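Local coordinates for protein DNA polymerase III subunit beta (Pseudomonas aeruginosa, PDB 4TSZ) that forms the dimeric ring-shaped sliding clamp that tethers DNA polymerases and other proteins to DNA and so makes them processive, at residues 256-260 with 309-313; 264-268 with 306-310; 333-339 with 351-357. One frame throughout, in Å; residues are numbered along the deposited sequence.

Contact 1 of 3, residues 256-260 with 309-313; sequences KLVVG and QVEYN
Build 256-260 as an extended strand and run 309-313 antiparallel to it, with Val259 facing Glu311 at a CA-CA distance of 4.9 Å. This is a single bridge of the hydrogen-bonded kind: Val259 N donates to Glu311 O at 3.0 Å and Glu311 N to Val259 O at 2.6 Å. Glu311 O also takes a CA-H...O contact from Val258 CA, at 3.5 Å. A water extends the link, donating to Asn313 O (3.1 Å) and weakly accepting from Leu257 N (3.4 Å). In the clamp fold of the C-terminal domain, strand 256-261 edges one sheet and 309-313 leaves strand 303-309 of another, so the bridge joins two sheets. Apolar packing lies on Val258, chi1 t: its CG1 sits 3.8 Å from Val310 CB, and its CG2 3.8 Å from CD1 of Tyr312, also t. The Tyr312 ring turns its edge to Leu257 O, CD1 to O 3.3 Å. Its OH lies 3.3 Å from Lys256 CG and hydrogen-bonds to Gly315 O, as Lys256 NZ does to Ser343 O.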
loop_
_atom_site.group_PDB
_atom_site.type_symbol
_atom_site.label_atom_id
_atom_site.label_comp_id
_atom_site.label_asym_id
_atom_site.label_seq_id
_atom_site.Cartn_x
_atom_site.Cartn_y
_atom_site.Cartn_z
ATOM N N LYS E 256 33.785 23.008 -11.908
ATOM C CA LYS E 256 34.105 21.865 -11.064
ATOM C C LYS E 256 33.392 20.601 -11.543
ATOM O O LYS E 256 32.181 20.454 -11.342
ATOM C CB LYS E 256 33.806 22.194 -9.588
ATOM C CG LYS E 256 34.602 23.392 -9.071
ATOM C CD LYS E 256 34.216 23.797 -7.653
ATOM C CE LYS E 256 35.099 24.895 -7.099
ATOM N NZ LYS E 256 34.900 26.193 -7.801
ATOM N N LEU E 257 34.135 19.713 -12.226
ATOM C CA LEU E 257 33.578 18.457 -12.724
ATOM C C LEU E 257 33.847 17.313 -11.756
ATOM O O LEU E 257 34.993 16.979 -11.462
ATOM C CB LEU E 257 34.019 18.121 -14.169
ATOM C CG LEU E 257 33.633 16.718 -14.737
ATOM C CD1 LEU E 257 32.101 16.492 -14.796
ATOM C CD2 LEU E 257 34.233 16.508 -16.108
ATOM N N VAL E 258 32.759 16.734 -11.250
ATOM C CA VAL E 258 32.792 15.635 -10.298
ATOM C C VAL E 258 32.188 14.413 -10.972
ATOM O O VAL E 258 31.099 14.487 -11.541
ATOM C CB VAL E 258 32.057 15.996 -8.973
ATOM C CG1 VAL E 258 32.189 14.887 -7.931
ATOM C CG2 VAL E 258 32.565 17.315 -8.402
ATOM N N VAL E 259 32.917 13.304 -10.940
ATOM C CA VAL E 259 32.454 12.020 -11.447
ATOM C C VAL E 259 32.427 11.097 -10.231
ATOM O O VAL E 259 33.454 10.899 -9.573
ATOM C CB VAL E 259 33.283 11.437 -12.621
ATOM C CG1 VAL E 259 32.702 10.099 -13.081
ATOM C CG2 VAL E 259 33.363 12.418 -13.791
ATOM N N GLY E 260 31.241 10.600 -9.916
ATOM C CA GLY E 260 31.046 9.711 -8.783
ATOM C C GLY E 260 30.206 8.509 -9.139
ATOM O O GLY E 260 29.589 8.459 -10.209
ATOM N N GLN E 309 34.406 8.750 -1.950
ATOM C CA GLN E 309 35.485 8.942 -2.916
ATOM C C GLN E 309 34.859 9.303 -4.258
ATOM O O GLN E 309 33.904 8.658 -4.688
ATOM C CB GLN E 309 36.368 7.691 -3.035
ATOM C CG GLN E 309 37.440 7.600 -1.961
ATOM C CD GLN E 309 38.325 6.405 -2.180
ATOM O OE1 GLN E 309 38.102 5.327 -1.622
ATOM N NE2 GLN E 309 39.346 6.564 -3.011
ATOM N N VAL E 310 35.345 10.381 -4.877
ATOM C CA VAL E 310 34.849 10.873 -6.169
ATOM C C VAL E 310 36.037 11.190 -7.090
ATOM O O VAL E 310 37.145 11.365 -6.597
ATOM C CB VAL E 310 33.912 12.114 -6.018
ATOM C CG1 VAL E 310 32.590 11.759 -5.328
ATOM C CG2 VAL E 310 34.607 13.284 -5.314
ATOM N N GLU E 311 35.804 11.282 -8.413
ATOM C CA GLU E 311 36.830 11.688 -9.371
ATOM C C GLU E 311 36.703 13.202 -9.447
ATOM O O GLU E 311 35.748 13.723 -10.046
ATOM C CB GLU E 311 36.603 11.063 -10.759
ATOM C CG GLU E 311 37.063 9.620 -10.895
ATOM C CD GLU E 311 36.695 8.949 -12.208
ATOM O OE1 GLU E 311 36.711 9.631 -13.261
ATOM O OE2 GLU E 311 36.402 7.733 -12.184
ATOM N N TYR E 312 37.595 13.903 -8.726
ATOM C CA TYR E 312 37.628 15.364 -8.682
ATOM C C TYR E 312 39.024 15.901 -8.393
ATOM O O TYR E 312 39.685 15.463 -7.448
ATOM C CB TYR E 312 36.595 15.955 -7.694
ATOM C CG TYR E 312 36.646 17.468 -7.633
ATOM C CD1 TYR E 312 36.218 18.242 -8.710
ATOM C CD2 TYR E 312 37.204 18.124 -6.537
ATOM C CE1 TYR E 312 36.328 19.631 -8.690
ATOM C CE2 TYR E 312 37.306 19.515 -6.499
ATOM C CZ TYR E 312 36.863 20.264 -7.579
ATOM O OH TYR E 312 36.961 21.631 -7.555
ATOM N N ASN E 313 39.450 16.867 -9.214
ATOM C CA ASN E 313 40.715 17.581 -9.093
ATOM C C ASN E 313 40.401 19.064 -9.306
ATOM O O ASN E 313 39.916 19.454 -10.377
ATOM C CB ASN E 313 41.763 17.063 -10.095
HETATM O O HOH W 1 37.450 20.255 -12.078
#

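Contact 2 of 3, residues 264-268 with 306-310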
loop_
_atom_site.group_PDB
_atom_site.type_symbol
_atom_site.label_atom_id
_atom_site.label_comp_id
_atom_site.label_asym_id
_atom_site.label_seq_id
_atom_site.Cartn_x
_atom_site.Cartn_y
_atom_site.Cartn_z
ATOM N N GLN E 264 26.905 4.653 -4.701
ATOM C CA GLN E 264 27.635 5.120 -3.517
ATOM C C GLN E 264 27.087 6.463 -3.035
ATOM O O GLN E 264 26.887 6.641 -1.838
ATOM C CB GLN E 264 29.134 5.249 -3.808
ATOM C CG GLN E 264 29.889 3.929 -3.851
ATOM C CD GLN E 264 31.375 4.181 -3.795
ATOM O OE1 GLN E 264 31.990 4.655 -4.750
ATOM N NE2 GLN E 264 31.976 3.919 -2.649
ATOM N N LEU E 265 26.831 7.395 -3.973
ATOM C CA LEU E 265 26.286 8.709 -3.650
ATOM C C LEU E 265 24.869 8.601 -3.130
ATOM O O LEU E 265 24.550 9.229 -2.128
ATOM C CB LEU E 265 26.386 9.683 -4.838
ATOM C CG LEU E 265 27.812 10.132 -5.211
ATOM C CD1 LEU E 265 27.848 10.759 -6.594
ATOM C CD2 LEU E 265 28.391 11.095 -4.172
ATOM N N ARG E 266 24.028 7.771 -3.781
ATOM C CA ARG E 266 22.651 7.551 -3.365
ATOM C C ARG E 266 22.578 6.963 -1.957
ATOM O O ARG E 266 21.781 7.449 -1.152
ATOM C CB ARG E 266 21.858 6.699 -4.378
ATOM C CG ARG E 266 20.352 6.672 -4.050
ATOM C CD ARG E 266 19.667 5.337 -4.286
ATOM N NE ARG E 266 20.224 4.200 -3.535
ATOM C CZ ARG E 266 19.864 3.847 -2.299
ATOM N NH1 ARG E 266 18.987 4.575 -1.620
ATOM N NH2 ARG E 266 20.403 2.780 -1.724
ATOM N N GLU E 267 23.435 5.964 -1.653
ATOM C CA GLU E 267 23.488 5.298 -0.342
ATOM C C GLU E 267 23.920 6.243 0.771
ATOM O O GLU E 267 23.294 6.263 1.839
ATOM C CB GLU E 267 24.381 4.052 -0.381
ATOM C CG GLU E 267 23.738 2.879 -1.099
ATOM C CD GLU E 267 24.685 1.903 -1.779
ATOM O OE1 GLU E 267 24.190 1.014 -2.509
ATOM O OE2 GLU E 267 25.919 2.032 -1.606
ATOM N N ALA E 268 24.969 7.052 0.506
ATOM C CA ALA E 268 25.489 8.043 1.452
ATOM C C ALA E 268 24.482 9.165 1.692
ATOM O O ALA E 268 24.317 9.586 2.839
ATOM C CB ALA E 268 26.798 8.616 0.939
ATOM N N GLU E 306 29.462 11.394 6.447
ATOM C CA GLU E 306 29.972 10.390 5.525
ATOM C C GLU E 306 30.964 10.983 4.537
ATOM O O GLU E 306 30.874 12.157 4.183
ATOM C CB GLU E 306 28.836 9.647 4.803
ATOM C CG GLU E 306 29.242 8.211 4.511
ATOM C CD GLU E 306 28.171 7.278 3.991
ATOM O OE1 GLU E 306 28.482 6.490 3.067
ATOM O OE2 GLU E 306 27.039 7.303 4.525
ATOM N N GLU E 307 31.925 10.164 4.116
ATOM C CA GLU E 307 32.949 10.538 3.154
ATOM C C GLU E 307 32.822 9.596 1.965
ATOM O O GLU E 307 32.772 8.373 2.145
ATOM C CB GLU E 307 34.348 10.443 3.776
ATOM C CG GLU E 307 34.623 11.477 4.852
ATOM C CD GLU E 307 36.058 11.523 5.345
ATOM O OE1 GLU E 307 36.677 10.446 5.510
ATOM O OE2 GLU E 307 36.558 12.643 5.591
ATOM N N VAL E 308 32.703 10.172 0.758
ATOM C CA VAL E 308 32.569 9.422 -0.490
ATOM C C VAL E 308 33.726 9.775 -1.424
ATOM O O VAL E 308 33.981 10.960 -1.672
ATOM C CB VAL E 308 31.191 9.636 -1.180
ATOM C CG1 VAL E 308 31.056 8.776 -2.435
ATOM C CG2 VAL E 308 30.040 9.361 -0.219
ATOM N N GLN E 309 34.406 8.750 -1.950
ATOM C CA GLN E 309 35.485 8.942 -2.916
ATOM C C GLN E 309 34.859 9.303 -4.258
ATOM O O GLN E 309 33.904 8.658 -4.688
ATOM C CB GLN E 309 36.368 7.691 -3.035
ATOM C CG GLN E 309 37.440 7.600 -1.961
ATOM C CD GLN E 309 38.325 6.405 -2.180
ATOM O OE1 GLN E 309 38.102 5.327 -1.622
ATOM N NE2 GLN E 309 39.346 6.564 -3.011
ATOM N N VAL E 310 35.345 10.381 -4.877
ATOM C CA VAL E 310 34.849 10.873 -6.169
ATOM C C VAL E 310 36.037 11.190 -7.090
ATOM O O VAL E 310 37.145 11.365 -6.597
ATOM C CB VAL E 310 33.912 12.114 -6.018
ATOM C CG1 VAL E 310 32.590 11.759 -5.328
ATOM C CG2 VAL E 310 34.607 13.284 -5.314
#
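Helix-on-sheet packing, a basic element of the sliding-clamp domain, brings helix 262-273 against strand 303-309, the edge of a sheet that the second subunit extends by pairing with Glu306. The axes of 264-268 and 306-309 run almost antiparallel (175°), 9.3 Å apart at their closest, and no hydrogen bond crosses between the segments; side chains do the work. Gln264 comes first. Its CA-CB bond points toward the strand, and CB reaches Val308 CG1 at 4.2 Å. Leu265 starts out sideways, but its m,t rotamer swings CD2 in to 3.9 Å from Val308 CG1 and 4.4 Å from Val310 CG1; Leu265 also touches Val338 and Phe340 of strand 337-342. One turn on, Ala268 N donates to Gln264 O at 3.1 Å. At Ala268, with its small side chain, the backbones come close, its CA 6.5 Å from that of Glu306. Val308 CG2 touches Ala268 CB at 3.5 Å, and Glu306 OE1, salt-bridged to Arg271, lies 3.4 Å from that same CB.

Contact 3 of 3, residues 333-339 with 351-357; sequences IGTEQVR and VHEADND
Arg339 loses the most surface here. It lies on strand 337-339 opposite His352 of strand 351-353, an antiparallel hydrogen-bonded pair with CA atoms 5.2 Å apart: Arg339 N donates to His352 O and His352 N to Arg339 O, each at 3.1 Å. The axes approach to 4.9 Å at 144°, so the pair is twisted. An m,t,m rotamer lays the guanidinium with one face over His352 CB and its edge toward the strand's end and the loop after it: NE and NH2 both donate to Glu353 O at 3.0 Å, and NH2 makes a salt bridge to Asp357 OD1 at 2.8 Å. This is the open end of the beta hairpin 337-342/349-353 in the C-terminal clamp domain, where both strands give way to loops. Ala354, at helical phi/psi of -61/-42, turns the chain out of the strand. Its N donates to Thr335 OG1 at 3.0 Å, a hydroxyl that in turn donates to Gln337 O at 2.6 Å, and its CB packs 3.7 Å from Gln337 CB. Glu353 pairs with Val338 as a non-hydrogen-bonded couple, CA-CA 5.2 Å, its CA-CB bond directed away, yet the m,t side chain brings OE2 to 2.8 Å from Gly334 N, which donates to it; the carboxylate is also salt-bridged to Arg142. On the apolar side, Val351 CG1 lies 3.5 Å from Val338 CG2 and 4.2 Å from Ile333 CD1.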
loop_
_atom_site.group_PDB
_atom_site.type_symbol
_atom_site.label_atom_id
_atom_site.label_comp_id
_atom_site.label_asym_id
_atom_site.label_seq_id
_atom_site.Cartn_x
_atom_site.Cartn_y
_atom_site.Cartn_z
ATOM N N ILE E 333 18.984 8.657 -12.861
ATOM C CA ILE E 333 20.237 8.459 -13.601
ATOM C C ILE E 333 20.361 6.942 -13.914
ATOM O O ILE E 333 20.359 6.124 -12.997
ATOM C CB ILE E 333 21.463 9.027 -12.804
ATOM C CG1 ILE E 333 21.388 10.573 -12.589
ATOM C CG2 ILE E 333 22.838 8.551 -13.383
ATOM C CD1 ILE E 333 21.612 11.500 -13.847
ATOM N N GLY E 334 20.432 6.598 -15.198
ATOM C CA GLY E 334 20.495 5.213 -15.666
ATOM C C GLY E 334 21.878 4.603 -15.780
ATOM O O GLY E 334 22.010 3.379 -15.912
ATOM N N THR E 335 22.918 5.449 -15.723
ATOM C CA THR E 335 24.309 5.004 -15.766
ATOM C C THR E 335 24.854 4.777 -14.347
ATOM O O THR E 335 24.383 5.372 -13.365
ATOM C CB THR E 335 25.189 5.979 -16.569
ATOM O OG1 THR E 335 25.089 7.281 -15.993
ATOM C CG2 THR E 335 24.820 6.024 -18.044
ATOM N N GLU E 336 25.841 3.906 -14.265
ATOM C CA GLU E 336 26.586 3.519 -13.066
ATOM C C GLU E 336 27.313 4.729 -12.458
ATOM O O GLU E 336 27.392 4.857 -11.234
ATOM C CB GLU E 336 27.608 2.481 -13.486
ATOM C CG GLU E 336 28.165 1.665 -12.358
ATOM C CD GLU E 336 28.918 0.501 -12.941
ATOM O OE1 GLU E 336 28.273 -0.538 -13.200
ATOM O OE2 GLU E 336 30.136 0.644 -13.187
ATOM N N GLN E 337 27.857 5.596 -13.328
ATOM C CA GLN E 337 28.537 6.818 -12.934
ATOM C C GLN E 337 27.623 8.014 -13.184
ATOM O O GLN E 337 26.737 7.976 -14.052
ATOM C CB GLN E 337 29.873 6.986 -13.667
ATOM C CG GLN E 337 30.950 6.026 -13.180
ATOM C CD GLN E 337 32.304 6.375 -13.737
ATOM O OE1 GLN E 337 32.489 6.518 -14.950
ATOM N NE2 GLN E 337 33.288 6.503 -12.862
ATOM N N VAL E 338 27.841 9.067 -12.406
ATOM C CA VAL E 338 27.070 10.292 -12.485
ATOM C C VAL E 338 28.021 11.491 -12.501
ATOM O O VAL E 338 29.045 11.491 -11.799
ATOM C CB VAL E 338 25.955 10.351 -11.395
ATOM C CG1 VAL E 338 26.507 10.259 -9.974
ATOM C CG2 VAL E 338 25.068 11.575 -11.556
ATOM N N ARG E 339 27.709 12.473 -13.350
ATOM C CA ARG E 339 28.490 13.699 -13.470
ATOM C C ARG E 339 27.772 14.846 -12.773
ATOM O O ARG E 339 26.592 15.086 -13.029
ATOM C CB ARG E 339 28.734 14.065 -14.942
ATOM C CG ARG E 339 29.758 13.208 -15.656
ATOM C CD ARG E 339 29.972 13.707 -17.082
ATOM N NE ARG E 339 28.835 13.405 -17.962
ATOM C CZ ARG E 339 28.379 14.214 -18.915
ATOM N NH1 ARG E 339 28.943 15.401 -19.116
ATOM N NH2 ARG E 339 27.348 13.848 -19.669
ATOM N N VAL E 351 23.569 18.186 -13.348
ATOM C CA VAL E 351 23.752 16.740 -13.260
ATOM C C VAL E 351 23.407 16.061 -14.587
ATOM O O VAL E 351 22.405 16.396 -15.220
ATOM C CB VAL E 351 22.996 16.117 -12.046
ATOM C CG1 VAL E 351 23.451 14.681 -11.788
ATOM C CG2 VAL E 351 23.184 16.952 -10.778
ATOM N N HIS E 352 24.255 15.109 -14.999
ATOM C CA HIS E 352 24.086 14.330 -16.218
ATOM C C HIS E 352 24.425 12.877 -15.961
ATOM O O HIS E 352 25.130 12.560 -15.001
ATOM C CB HIS E 352 25.071 14.810 -17.307
ATOM C CG HIS E 352 24.865 16.192 -17.830
ATOM N ND1 HIS E 352 23.690 16.564 -18.459
ATOM C CD2 HIS E 352 25.742 17.219 -17.894
ATOM C CE1 HIS E 352 23.869 17.820 -18.834
ATOM N NE2 HIS E 352 25.091 18.254 -18.521
ATOM N N GLU E 353 24.024 12.007 -16.904
ATOM C CA GLU E 353 24.439 10.610 -16.941
ATOM C C GLU E 353 25.916 10.641 -17.369
ATOM O O GLU E 353 26.381 11.664 -17.884
ATOM C CB GLU E 353 23.610 9.810 -17.953
ATOM C CG GLU E 353 22.176 9.582 -17.518
ATOM C CD GLU E 353 21.403 8.519 -18.276
ATOM O OE1 GLU E 353 21.616 8.367 -19.502
ATOM O OE2 GLU E 353 20.554 7.853 -17.643
ATOM N N ALA E 354 26.656 9.547 -17.133
ATOM C CA ALA E 354 28.081 9.467 -17.435
ATOM C C ALA E 354 28.466 9.653 -18.892
ATOM O O ALA E 354 29.465 10.322 -19.166
ATOM C CB ALA E 354 28.655 8.154 -16.920
ATOM N N ASP E 355 27.704 9.042 -19.822
ATOM C CA ASP E 355 28.064 8.981 -21.246
ATOM C C ASP E 355 27.306 9.868 -22.238
ATOM O O ASP E 355 27.588 9.794 -23.437
ATOM C CB ASP E 355 28.064 7.507 -21.716
ATOM C CG ASP E 355 26.711 6.793 -21.639
ATOM O OD1 ASP E 355 25.740 7.387 -21.089
ATOM O OD2 ASP E 355 26.624 5.638 -22.112
ATOM N N ASN E 356 26.349 10.683 -21.768
ATOM C CA ASN E 356 25.561 11.540 -22.668
ATOM C C ASN E 356 24.992 12.776 -21.954
ATOM O O ASN E 356 24.900 12.796 -20.722
ATOM C CB ASN E 356 24.429 10.726 -23.328
ATOM C CG ASN E 356 23.323 10.342 -22.378
ATOM O OD1 ASN E 356 22.317 11.036 -22.272
ATOM N ND2 ASN E 356 23.502 9.265 -21.624
ATOM N N ASP E 357 24.594 13.786 -22.746
ATOM C CA ASP E 357 23.996 15.035 -22.264
ATOM C C ASP E 357 22.479 15.107 -22.544
ATOM O O ASP E 357 21.884 16.162 -22.310
ATOM C CB ASP E 357 24.733 16.258 -22.870
ATOM C CG ASP E 357 26.201 16.408 -22.487
ATOM O OD1 ASP E 357 26.620 15.807 -21.466
ATOM O OD2 ASP E 357 26.924 17.157 -23.186
#

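How the contacts relate
All three contacts lie in the C-terminal clamp domain. Followed from the N terminus, strand 256-261 leads straight into helix 262-273, and the chain then passes through strands 282-288 and 291-297 before returning along 303-309. There contact 2 closes its loop at 306-310, and contact 1 closes the wider one around it at 309-313, the two sharing Gln309 and Val310. Contact 3 follows in series, closing the short hairpin of 337-342 and 349-353. Strand 337-342 lies beside 256-261, so contacts 1 and 3 meet in one sheet, with Gly260 O 2.9 Å from Val338 N. Leu265 reaches both neighbours: its CD1 lies 4.0 Å from Gly260 CA and 3.7 Å from Val338 CG1.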